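Local coordinates for protein S-adenosylmethionine decarboxylase proenzyme (Aquifex aeolicus, PDB 2III) that probably catalyses the pyruvoyl-dependent decarboxylation of S-adenosylmethionine to the propylamine donor used in spermidine and spermine synthesis, at residues A[7-12]-A[108-113]; A[64-69]-A[79-84]. All blocks are in the same frame, centred on the assembly; numbering follows the deposited sequence.

In the fold
The chain enters on strand 3-14, passes through helix 24-37 and strands 42-49 and 55-61, then reaches 64-69. Interaction 2 closes a short loop there, the hairpin of strands 65-71 and 76-84. Helix 87-101 follows, and strand 105-116 comes back to lie along the first strand, so interaction 1 (7-12 with 108-113) closes a loop of nearly the whole chain, inside which interaction 2 is nested. Strand 76-84 borders strand 3-14, and both contacts therefore belong to one antiparallel sheet of this two-layer alpha-beta sandwich; a hydrogen bond of 2.8 Å between His-8 NE2 and Asp-80 OD1 joins them directly. Both also touch the second subunit.

Interaction 1. Residues A[7-12]-A[108-113]; sequences LHILAD and KQVHER
Arg-113 NH1 donates to His-8 ND1 across 3.0 Å, a bent bond (138° at the hydrogen) that lies in the plane of the ring and of the guanidinium alike; the two flat groups sit side by side, 22° from coplanar. Arg-113 CG rests 3.6 Å from His-8 CB; beyond it the chain bends at chi2 (-72°) and again at chi3. Arg-113 also forms salt bridges to Asp-12 and Asp-80 of the second subunit, while His-8 NE2 is taken by Asp-80 of its own chain. An alanine in place of Arg-113 would probably cost those two carboxylates this salt-bridge partner across the interface and leave His-8 ND1 without its donor.

Between the antiparallel backbones, His-8 with His-111 and Leu-10 with Gln-109 are the hydrogen-bonded pairs, the shortest link being His-111 N to His-8 O at 2.8 Å. On the face of these four residues, Leu-10 CD2 reaches His-111 CD2 at 3.5 Å and also covers one face of the His-8 ring near its rim. His-111 NE2 bonds to its counterpart in the second subunit. On the other face Leu-7 CD1 meets Val-110 CG1 at 3.7 Å, and Ile-9 CG2 lies 4.0 Å from Lys-108 CG.

Strand 105-116, one of the two outermost in the chain, thus joins the antiparallel sheet to the dimer partner through Arg-113 and His-111; strand 76-84 flanks 7-12 on its other edge, and helix 87-101 covers Leu-7 and Ile-9.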
ATOM      1  N   LEU A   7      11.763  -0.997  -2.218  1.00 18.78           N
ATOM      2  CA  LEU A   7      11.324  -2.088  -3.066  1.00 22.98           C
ATOM      3  C   LEU A   7       9.901  -2.419  -2.633  1.00 21.62           C
ATOM      4  O   LEU A   7       9.624  -2.617  -1.448  1.00 21.12           O
ATOM      5  CB  LEU A   7      12.225  -3.305  -2.883  1.00 24.51           C
ATOM      6  CG  LEU A   7      12.050  -4.373  -3.959  1.00 21.19           C
ATOM      7  CD1 LEU A   7      12.666  -3.894  -5.264  1.00 20.13           C
ATOM      8  CD2 LEU A   7      12.721  -5.633  -3.513  1.00 37.40           C
ATOM      9  N   HIS A   8       9.004  -2.480  -3.605  1.00 17.66           N
ATOM     10  CA  HIS A   8       7.599  -2.733  -3.341  1.00 17.44           C
ATOM     11  C   HIS A   8       7.139  -3.969  -4.097  1.00 19.82           C
ATOM     12  O   HIS A   8       7.178  -4.017  -5.326  1.00 29.05           O
ATOM     13  CB  HIS A   8       6.795  -1.493  -3.770  1.00  8.05           C
ATOM     14  CG  HIS A   8       5.329  -1.566  -3.483  1.00 16.71           C
ATOM     15  ND1 HIS A   8       4.494  -0.481  -3.650  1.00 14.13           N
ATOM     16  CD2 HIS A   8       4.539  -2.587  -3.071  1.00 14.29           C
ATOM     17  CE1 HIS A   8       3.255  -0.829  -3.353  1.00 18.01           C
ATOM     18  NE2 HIS A   8       3.253  -2.102  -3.000  1.00  8.89           N
ATOM     19  N   ILE A   9       6.718  -4.975  -3.344  1.00 20.59           N
ATOM     20  CA  ILE A   9       6.218  -6.209  -3.917  1.00 13.24           C
ATOM     21  C   ILE A   9       4.715  -6.293  -3.663  1.00 20.35           C
ATOM     22  O   ILE A   9       4.254  -6.115  -2.533  1.00 19.69           O
ATOM     23  CB  ILE A   9       6.839  -7.450  -3.253  1.00 16.29           C
ATOM     24  CG1 ILE A   9       8.363  -7.355  -3.236  1.00 18.25           C
ATOM     25  CG2 ILE A   9       6.400  -8.706  -4.005  1.00 17.34           C
ATOM     26  CD1 ILE A   9       9.014  -8.420  -2.356  1.00 14.74           C
ATOM     27  N   LEU A  10       3.947  -6.549  -4.711  1.00 11.58           N
ATOM     28  CA  LEU A  10       2.516  -6.707  -4.534  1.00 15.58           C
ATOM     29  C   LEU A  10       2.127  -8.016  -5.196  1.00 17.76           C
ATOM     30  O   LEU A  10       2.665  -8.379  -6.240  1.00 22.70           O
ATOM     31  CB  LEU A  10       1.734  -5.525  -5.126  1.00 25.21           C
ATOM     32  CG  LEU A  10       2.157  -4.803  -6.403  1.00 31.36           C
ATOM     33  CD1 LEU A  10       1.088  -3.792  -6.777  1.00 38.59           C
ATOM     34  CD2 LEU A  10       3.481  -4.089  -6.188  1.00 42.62           C
ATOM     35  N   ALA A  11       1.217  -8.746  -4.564  1.00 18.04           N
ATOM     36  CA  ALA A  11       0.781 -10.021  -5.102  1.00 14.15           C
ATOM     37  C   ALA A  11      -0.684 -10.259  -4.827  1.00 15.09           C
ATOM     38  O   ALA A  11      -1.201  -9.865  -3.785  1.00 14.68           O
ATOM     39  CB  ALA A  11       1.598 -11.141  -4.489  1.00 11.64           C
ATOM     40  N   ASP A  12      -1.355 -10.892  -5.780  1.00 13.67           N
ATOM     41  CA  ASP A  12      -2.751 -11.241  -5.605  1.00 16.39           C
ATOM     42  C   ASP A  12      -2.705 -12.760  -5.453  1.00 16.14           C
ATOM     43  O   ASP A  12      -2.263 -13.473  -6.356  1.00 18.98           O
ATOM     44  CB  ASP A  12      -3.575 -10.821  -6.825  1.00 18.63           C
ATOM     45  CG  ASP A  12      -3.509  -9.324  -7.085  1.00 21.04           C
ATOM     46  OD1 ASP A  12      -3.181  -8.558  -6.147  1.00 13.97           O
ATOM     47  OD2 ASP A  12      -3.795  -8.912  -8.229  1.00 21.94           O
ATOM     48  N   LYS A 108       2.174 -11.807  -9.274  1.00 20.91           N
ATOM     49  CA  LYS A 108       3.058 -10.935  -8.527  1.00 17.06           C
ATOM     50  C   LYS A 108       3.779  -9.936  -9.412  1.00 28.47           C
ATOM     51  O   LYS A 108       3.950 -10.162 -10.614  1.00 30.88           O
ATOM     52  CB  LYS A 108       4.078 -11.794  -7.782  1.00 21.99           C
ATOM     53  CG  LYS A 108       5.080 -11.016  -6.966  1.00 39.09           C
ATOM     54  CD  LYS A 108       6.236 -11.903  -6.525  1.00 49.81           C
ATOM     55  CE  LYS A 108       5.772 -13.047  -5.644  1.00 55.59           C
ATOM     56  NZ  LYS A 108       6.927 -13.874  -5.200  1.00 65.92           N
ATOM     57  N   GLN A 109       4.191  -8.825  -8.807  1.00 29.63           N
ATOM     58  CA  GLN A 109       4.936  -7.780  -9.503  1.00 32.93           C
ATOM     59  C   GLN A 109       5.810  -7.039  -8.495  1.00 26.45           C
ATOM     60  O   GLN A 109       5.436  -6.889  -7.334  1.00 30.27           O
ATOM     61  CB  GLN A 109       3.988  -6.800 -10.202  1.00 40.80           C
ATOM     62  CG  GLN A 109       3.028  -7.480 -11.162  1.00 58.35           C
ATOM     63  CD  GLN A 109       2.539  -6.565 -12.258  1.00 63.09           C
ATOM     64  OE1 GLN A 109       1.585  -6.889 -12.968  1.00 76.13           O
ATOM     65  NE2 GLN A 109       3.197  -5.423 -12.417  1.00 62.69           N
ATOM     66  N   VAL A 110       6.979  -6.592  -8.943  1.00 20.24           N
ATOM     67  CA  VAL A 110       7.914  -5.867  -8.088  1.00 17.06           C
ATOM     68  C   VAL A 110       8.223  -4.504  -8.710  1.00 20.08           C
ATOM     69  O   VAL A 110       8.400  -4.401  -9.919  1.00 24.96           O
ATOM     70  CB  VAL A 110       9.232  -6.669  -7.918  1.00 12.60           C
ATOM     71  CG1 VAL A 110      10.174  -5.956  -6.973  1.00 23.50           C
ATOM     72  CG2 VAL A 110       8.924  -8.060  -7.396  1.00 12.42           C
ATOM     73  N   HIS A 111       8.275  -3.464  -7.878  1.00 28.20           N
ATOM     74  CA  HIS A 111       8.574  -2.095  -8.324  1.00 19.14           C
ATOM     75  C   HIS A 111       9.676  -1.467  -7.465  1.00 23.87           C
ATOM     76  O   HIS A 111       9.683  -1.627  -6.247  1.00 27.95           O
ATOM     77  CB  HIS A 111       7.348  -1.184  -8.175  1.00 19.90           C
ATOM     78  CG  HIS A 111       6.169  -1.584  -9.001  1.00 30.55           C
ATOM     79  ND1 HIS A 111       6.177  -1.550 -10.378  1.00 28.01           N
ATOM     80  CD2 HIS A 111       4.924  -1.978  -8.642  1.00 33.42           C
ATOM     81  CE1 HIS A 111       4.987  -1.902 -10.831  1.00 32.70           C
ATOM     82  NE2 HIS A 111       4.208  -2.167  -9.799  1.00 28.71           N
ATOM     83  N   GLU A 112      10.601  -0.749  -8.085  1.00 19.06           N
ATOM     84  CA  GLU A 112      11.621  -0.061  -7.307  1.00 27.70           C
ATOM     85  C   GLU A 112      10.983   1.314  -7.177  1.00 27.05           C
ATOM     86  O   GLU A 112      10.726   1.971  -8.186  1.00 35.61           O
ATOM     87  CB  GLU A 112      12.938   0.047  -8.074  1.00 23.70           C
ATOM     88  CG  GLU A 112      13.534  -1.289  -8.487  1.00 41.53           C
ATOM     89  CD  GLU A 112      14.944  -1.145  -9.049  1.00 51.12           C
ATOM     90  OE1 GLU A 112      15.133  -0.353 -10.000  1.00 45.73           O
ATOM     91  OE2 GLU A 112      15.861  -1.826  -8.536  1.00 64.21           O
ATOM     92  N   ARG A 113      10.693   1.739  -5.953  1.00 25.54           N
ATOM     93  CA  ARG A 113      10.042   3.030  -5.749  1.00 22.62           C
ATOM     94  C   ARG A 113      11.035   4.134  -5.388  1.00 21.38           C
ATOM     95  O   ARG A 113      11.738   4.043  -4.386  1.00 20.38           O
ATOM     96  CB  ARG A 113       8.986   2.940  -4.630  1.00 23.17           C
ATOM     97  CG  ARG A 113       7.946   1.804  -4.718  1.00 28.67           C
ATOM     98  CD  ARG A 113       6.905   1.981  -5.812  1.00 16.82           C
ATOM     99  NE  ARG A 113       6.129   3.223  -5.735  1.00 19.72           N
ATOM    100  CZ  ARG A 113       4.989   3.386  -5.061  1.00 19.94           C
ATOM    101  NH1 ARG A 113       4.457   2.390  -4.370  1.00 16.35           N
ATOM    102  NH2 ARG A 113       4.354   4.553  -5.114  1.00 15.52           N
TER

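Interaction 2. Residues A[64-69]-A[79-84]; sequences SHISIH and VDVYTC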
ATOM      1  N   SER A  64       8.454   1.497   5.063  1.00 29.31           N
ATOM      2  CA  SER A  64       7.221   1.900   4.403  1.00 32.85           C
ATOM      3  C   SER A  64       6.015   1.180   5.002  1.00 32.57           C
ATOM      4  O   SER A  64       5.541   1.563   6.076  1.00 23.21           O
ATOM      5  CB  SER A  64       7.302   1.613   2.905  1.00 41.13           C
ATOM      6  OG  SER A  64       8.336   2.365   2.303  1.00 65.18           O
ATOM      7  N   HIS A  65       5.512   0.150   4.315  1.00 21.03           N
ATOM      8  CA  HIS A  65       4.362  -0.581   4.834  1.00 22.77           C
ATOM      9  C   HIS A  65       4.095  -1.955   4.243  1.00 23.31           C
ATOM     10  O   HIS A  65       4.593  -2.314   3.176  1.00 32.41           O
ATOM     11  CB  HIS A  65       3.084   0.250   4.677  1.00 12.76           C
ATOM     12  CG  HIS A  65       2.634   0.410   3.258  1.00 13.10           C
ATOM     13  ND1 HIS A  65       3.021   1.470   2.467  1.00 19.64           N
ATOM     14  CD2 HIS A  65       1.844  -0.371   2.483  1.00 16.95           C
ATOM     15  CE1 HIS A  65       2.489   1.336   1.264  1.00 12.96           C
ATOM     16  NE2 HIS A  65       1.771   0.227   1.246  1.00 12.90           N
ATOM     17  N   ILE A  66       3.282  -2.713   4.966  1.00 22.12           N
ATOM     18  CA  ILE A  66       2.849  -4.039   4.557  1.00 22.78           C
ATOM     19  C   ILE A  66       1.337  -3.974   4.688  1.00 20.54           C
ATOM     20  O   ILE A  66       0.819  -3.522   5.707  1.00 21.15           O
ATOM     21  CB  ILE A  66       3.332  -5.139   5.510  1.00 21.65           C
ATOM     22  CG1 ILE A  66       4.857  -5.239   5.476  1.00 25.00           C
ATOM     23  CG2 ILE A  66       2.676  -6.463   5.126  1.00 22.08           C
ATOM     24  CD1 ILE A  66       5.417  -6.381   6.321  1.00 15.98           C
ATOM     25  N   SER A  67       0.620  -4.414   3.668  1.00 18.18           N
ATOM     26  CA  SER A  67      -0.835  -4.377   3.746  1.00 25.53           C
ATOM     27  C   SER A  67      -1.437  -5.647   3.176  1.00 18.57           C
ATOM     28  O   SER A  67      -0.807  -6.338   2.372  1.00 21.76           O
ATOM     29  CB  SER A  67      -1.380  -3.174   2.970  1.00 13.04           C
ATOM     30  OG  SER A  67      -1.033  -3.272   1.600  1.00 25.96           O
ATOM     31  N   ILE A  68      -2.654  -5.955   3.613  1.00 20.37           N
ATOM     32  CA  ILE A  68      -3.381  -7.116   3.122  1.00 16.39           C
ATOM     33  C   ILE A  68      -4.882  -6.880   3.235  1.00 20.31           C
ATOM     34  O   ILE A  68      -5.382  -6.413   4.257  1.00 19.89           O
ATOM     35  CB  ILE A  68      -3.028  -8.407   3.886  1.00 17.61           C
ATOM     36  CG1 ILE A  68      -3.790  -9.582   3.263  1.00 16.10           C
ATOM     37  CG2 ILE A  68      -3.367  -8.255   5.349  1.00 16.86           C
ATOM     38  CD1 ILE A  68      -3.393 -10.954   3.786  1.00  7.38           C
ATOM     39  N   HIS A  69      -5.584  -7.193   2.156  1.00 19.03           N
ATOM     40  CA  HIS A  69      -7.029  -7.049   2.079  1.00 10.41           C
ATOM     41  C   HIS A  69      -7.499  -8.442   1.661  1.00 18.02           C
ATOM     42  O   HIS A  69      -6.868  -9.082   0.811  1.00 15.86           O
ATOM     43  CB  HIS A  69      -7.374  -5.991   1.027  1.00 14.18           C
ATOM     44  CG  HIS A  69      -6.767  -4.643   1.303  1.00 21.31           C
ATOM     45  ND1 HIS A  69      -7.176  -3.838   2.345  1.00 23.19           N
ATOM     46  CD2 HIS A  69      -5.783  -3.961   0.668  1.00 24.27           C
ATOM     47  CE1 HIS A  69      -6.472  -2.718   2.340  1.00 22.01           C
ATOM     48  NE2 HIS A  69      -5.620  -2.767   1.331  1.00 19.03           N
ATOM     49  N   VAL A  79      -1.864  -8.659  -1.271  1.00 18.37           N
ATOM     50  CA  VAL A  79      -0.769  -8.278  -0.386  1.00 12.92           C
ATOM     51  C   VAL A  79       0.246  -7.267  -0.929  1.00 19.68           C
ATOM     52  O   VAL A  79       0.593  -7.283  -2.106  1.00 18.74           O
ATOM     53  CB  VAL A  79       0.019  -9.534   0.024  1.00 15.59           C
ATOM     54  CG1 VAL A  79       1.006  -9.190   1.132  1.00 20.41           C
ATOM     55  CG2 VAL A  79      -0.950 -10.648   0.453  1.00 15.95           C
ATOM     56  N   ASP A  80       0.733  -6.400  -0.048  1.00 13.62           N
ATOM     57  CA  ASP A  80       1.743  -5.417  -0.417  1.00 13.52           C
ATOM     58  C   ASP A  80       2.859  -5.423   0.615  1.00 20.67           C
ATOM     59  O   ASP A  80       2.604  -5.316   1.820  1.00 21.38           O
ATOM     60  CB  ASP A  80       1.161  -3.996  -0.463  1.00 14.73           C
ATOM     61  CG  ASP A  80       0.302  -3.742  -1.683  1.00 20.00           C
ATOM     62  OD1 ASP A  80       0.615  -2.781  -2.423  1.00 15.87           O
ATOM     63  OD2 ASP A  80      -0.685  -4.483  -1.894  1.00 13.47           O
ATOM     64  N   VAL A  81       4.094  -5.556   0.146  1.00 13.65           N
ATOM     65  CA  VAL A  81       5.244  -5.498   1.036  1.00 10.62           C
ATOM     66  C   VAL A  81       6.169  -4.454   0.442  1.00 10.38           C
ATOM     67  O   VAL A  81       6.827  -4.693  -0.563  1.00 19.93           O
ATOM     68  CB  VAL A  81       5.977  -6.844   1.161  1.00 15.17           C
ATOM     69  CG1 VAL A  81       7.241  -6.669   2.010  1.00 16.25           C
ATOM     70  CG2 VAL A  81       5.066  -7.860   1.831  1.00 14.45           C
ATOM     71  N   TYR A  82       6.196  -3.290   1.079  1.00 17.18           N
ATOM     72  CA  TYR A  82       6.988  -2.145   0.643  1.00 14.50           C
ATOM     73  C   TYR A  82       7.963  -1.734   1.755  1.00 23.38           C
ATOM     74  O   TYR A  82       7.536  -1.228   2.789  1.00 23.73           O
ATOM     75  CB  TYR A  82       6.017  -0.999   0.323  1.00 15.56           C
ATOM     76  CG  TYR A  82       6.605   0.290  -0.208  1.00 20.57           C
ATOM     77  CD1 TYR A  82       5.770   1.356  -0.537  1.00 16.02           C
ATOM     78  CD2 TYR A  82       7.985   0.455  -0.388  1.00 24.15           C
ATOM     79  CE1 TYR A  82       6.282   2.556  -1.031  1.00 19.71           C
ATOM     80  CE2 TYR A  82       8.512   1.658  -0.883  1.00 21.39           C
ATOM     81  CZ  TYR A  82       7.653   2.704  -1.201  1.00 18.90           C
ATOM     82  OH  TYR A  82       8.149   3.907  -1.662  1.00 16.16           O
ATOM     83  N   THR A  83       9.261  -1.970   1.542  1.00 20.33           N
ATOM     84  CA  THR A  83      10.296  -1.606   2.520  1.00 25.04           C
ATOM     85  C   THR A  83      11.319  -0.661   1.888  1.00 28.38           C
ATOM     86  O   THR A  83      11.442  -0.589   0.663  1.00 24.37           O
ATOM     87  CB  THR A  83      11.069  -2.837   3.025  1.00 21.33           C
ATOM     88  OG1 THR A  83      11.821  -3.400   1.943  1.00 26.75           O
ATOM     89  CG2 THR A  83      10.117  -3.887   3.558  1.00 21.44           C
ATOM     90  N   CYS A  84      12.066   0.050   2.727  1.00 33.85           N
ATOM     91  CA  CYS A  84      13.081   0.988   2.248  1.00 35.59           C
ATOM     92  C   CYS A  84      14.475   0.577   2.706  1.00 36.62           C
ATOM     93  O   CYS A  84      14.703   0.367   3.896  1.00 37.48           O
ATOM     94  CB  CYS A  84      12.783   2.399   2.764  1.00 37.46           C
ATOM     95  SG  CYS A  84      11.146   3.014   2.336  1.00 47.84           S
TER
HETATM   96  O   HOH W   1       0.375  -0.311  -1.334  0.50 27.85           O
HETATM   97  O   HOH W   2      -2.697  -4.930  -0.249  1.00 12.56           O
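Backbone hydrogen bonds pair His-65 with Tyr-82 and Ser-67 with Asp-80 in an antiparallel hairpin; Tyr-82 N to His-65 O measures 2.8 Å, and Ser-67 N uses a lone pair of Asp-80 O. Ile-66 CA adds a CA-H...O contact to that same Asp-80 oxygen.

Aromatic contacts gather at the Ser-64 end. The Tyr-82 edge is turned to the face of the His-65 ring in an offset edge-to-face pair, planes 67° apart, with His-65 CE1 3.7 Å from Tyr-82 CD1. With CG of His-65 between the backbone N and the carbonyl carbon (chi1 70°), the imidazole starts out toward this neighbour. Ser-64 CB stands over the face of the phenol, 3.6 Å from the ring centroid, as a CH-pi contact, though its tight fit leaves the exact geometry doubtful.

Two waters serve Asp-80: one donates to OD1 at 2.7 Å and bonds to His-65 NE2, the other donates to OD2 and accepts from Ser-67 OG. The carboxylate is held further by His-8 and by Arg-113 of the second subunit.

Apolar contacts occupy the other face, where Ile-68 CG1 meets Val-79 CG2 at 4.1 Å beneath helices 24-37 and 87-101.

Ser-64, the predicted pyruvoyl precursor, and Cys-84, the predicted proton donor, lie at the same end of the hairpin; His-69, the predicted proton acceptor for processing, bonds through NE2 to His-65 of the second subunit, consistent with self-processing chemistry placed at the dimer interface.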